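PDB 3CK2: conserved uncharacterized protein (predicted phosphoesterase COG0622) from Streptococcus pneumoniae, which is a predicted phosphoesterase of the calcineurin-like superfamily that binds two manganese ions and probably hydrolyses phosphate ester bonds. Local coordinates for residues E149-D152 with S153-K156. Numbering follows the deposited sequence.
Sequences EIDD and SYFK. With SRT (S,R meso-tartaric acid), chain F.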
loop_
_atom_site.group_PDB
_atom_site.type_symbol
_atom_site.label_atom_id
_atom_site.label_comp_id
_atom_site.label_asym_id
_atom_site.label_seq_id
_atom_site.Cartn_x
_atom_site.Cartn_y
_atom_site.Cartn_z
ATOM N N GLU A 149 5.535 -3.418 9.676
ATOM C CA GLU A 149 6.273 -2.914 10.845
ATOM C C GLU A 149 7.735 -2.662 10.479
ATOM O O GLU A 149 8.390 -3.475 9.823
ATOM C CB GLU A 149 6.079 -3.846 12.023
ATOM C CG GLU A 149 4.578 -3.993 12.251
ATOM C CD GLU A 149 4.204 -4.687 13.526
ATOM O OE1 GLU A 149 4.525 -5.894 13.635
ATOM O OE2 GLU A 149 3.578 -4.014 14.400
ATOM N N ILE A 150 8.205 -1.463 10.807
ATOM C CA ILE A 150 9.494 -0.999 10.308
ATOM C C ILE A 150 10.375 -0.668 11.475
ATOM O O ILE A 150 9.973 0.090 12.339
ATOM C CB ILE A 150 9.393 0.278 9.375
ATOM C CG1 ILE A 150 8.407 0.076 8.204
ATOM C CG2 ILE A 150 10.779 0.682 8.864
ATOM C CD1 ILE A 150 7.245 1.046 8.209
ATOM N N ASP A 151 11.567 -1.248 11.504
ATOM C CA ASP A 151 12.633 -0.725 12.364
ATOM C C ASP A 151 13.990 -0.855 11.653
ATOM O O ASP A 151 14.025 -1.192 10.460
ATOM C CB ASP A 151 12.594 -1.324 13.784
ATOM C CG ASP A 151 12.966 -2.791 13.840
ATOM O OD1 ASP A 151 13.257 -3.418 12.823
ATOM O OD2 ASP A 151 12.970 -3.334 14.956
ATOM N N ASP A 152 15.082 -0.540 12.352
ATOM C CA ASP A 152 16.411 -0.548 11.722
ATOM C C ASP A 152 16.846 -1.912 11.186
ATOM O O ASP A 152 17.602 -1.975 10.235
ATOM C CB ASP A 152 17.474 0.016 12.675
ATOM C CG ASP A 152 17.437 1.546 12.751
ATOM O OD1 ASP A 152 17.294 2.207 11.697
ATOM O OD2 ASP A 152 17.542 2.095 13.865
ATOM N N SER A 153 16.328 -2.992 11.768
ATOM C CA SER A 153 16.763 -4.353 11.445
ATOM C C SER A 153 15.850 -5.105 10.474
ATOM O O SER A 153 16.313 -5.975 9.727
ATOM C CB SER A 153 16.869 -5.151 12.741
ATOM O OG SER A 153 17.705 -4.471 13.651
ATOM N N TYR A 154 14.567 -4.770 10.494
ATOM C CA TYR A 154 13.534 -5.516 9.812
ATOM C C TYR A 154 12.411 -4.709 9.228
ATOM O O TYR A 154 11.970 -3.765 9.800
ATOM C CB TYR A 154 12.889 -6.487 10.800
ATOM C CG TYR A 154 13.840 -7.472 11.381
ATOM C CD1 TYR A 154 14.407 -8.440 10.604
ATOM C CD2 TYR A 154 14.196 -7.412 12.705
ATOM C CE1 TYR A 154 15.281 -9.317 11.122
ATOM C CE2 TYR A 154 15.074 -8.288 13.231
ATOM C CZ TYR A 154 15.615 -9.235 12.434
ATOM O OH TYR A 154 16.503 -10.105 12.944
ATOM N N PHE A 155 11.919 -5.156 8.099
ATOM C CA PHE A 155 10.532 -4.943 7.679
ATOM C C PHE A 155 9.750 -6.227 8.000
ATOM O O PHE A 155 10.161 -7.326 7.617
ATOM C CB PHE A 155 10.392 -4.747 6.169
ATOM C CG PHE A 155 11.122 -3.574 5.618
ATOM C CD1 PHE A 155 10.798 -2.284 6.017
ATOM C CD2 PHE A 155 12.098 -3.750 4.639
ATOM C CE1 PHE A 155 11.446 -1.194 5.469
ATOM C CE2 PHE A 155 12.767 -2.649 4.095
ATOM C CZ PHE A 155 12.434 -1.377 4.500
ATOM N N LYS A 156 8.615 -6.085 8.681
ATOM C CA LYS A 156 7.731 -7.219 8.935
ATOM C C LYS A 156 6.425 -6.932 8.204
ATOM O O LYS A 156 5.820 -5.900 8.434
ATOM C CB LYS A 156 7.504 -7.423 10.448
ATOM C CG LYS A 156 6.453 -8.514 10.795
ATOM C CD LYS A 156 6.824 -9.909 10.203
ATOM C CE LYS A 156 5.679 -10.906 10.296
ATOM N NZ LYS A 156 5.113 -10.879 11.670
HETATM O O1 SRT F . 4.488 -13.508 12.127
HETATM O O11 SRT F . 3.519 -15.412 11.570
HETATM C C1 SRT F . 3.468 -14.224 11.981
HETATM C C2 SRT F . 2.123 -13.619 12.288
HETATM O O2 SRT F . 2.033 -12.398 11.556
HETATM C C3 SRT F . 1.895 -13.267 13.772
HETATM O O3 SRT F . 2.796 -14.000 14.617
HETATM C C4 SRT F . 0.455 -13.486 14.203
HETATM O O4 SRT F . 0.115 -13.124 15.356
HETATM O O41 SRT F . -0.386 -13.986 13.417
HETATM O O HOH W 1 4.033 -8.531 13.172
#
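Ile-150 lays CG2 obliquely against the Phe-155 ring, its methyl carbon 3.9 Å from Phe-155 CE1, while CG1 meets CD1 of the same ring. Both residues are buried and also touch Ile-108 of the neighbouring sheet. The two belong to a non-hydrogen-bonded antiparallel pair. Next to it, Glu-149 and Lys-156 form the hydrogen-bonded pair, with Glu-149 N to Lys-156 O at 2.8 Å and Lys-156 N to Glu-149 O at 2.9 Å. This register, ending in the Asp-151 N to Tyr-154 O bond (3.1 Å, 176° at the hydrogen), defines a beta hairpin whose tight turn is centred on Asp-152 and Ser-153. It joins strands 145-150 and 154-160, neighbours within the six-stranded mixed sheet of the calcineurin-like fold. The Asp-151 side chain bridges the turn as an Asx turn: OD1 accepts Ser-153 N at 3.3 Å from above the carboxylate plane, and also Tyr-154 N at 3.0 Å, nearly in line with the C-O bond. Chi1 of 69° sets the carboxylate between Asp-151's own N and carbonyl carbon, turning OD1 toward these two amides. On the sheet face carrying Glu-149 and Lys-156, the acid and amine remain 5.4 Å apart (OE1 to NZ), and a water spans them, donating to OE1 and accepting from NZ. Bends at chi2 and chi4 carry Lys-156 NZ to the bound meso-tartaric acid, where it donates to O1 at 2.7 Å and, weakly, to O2.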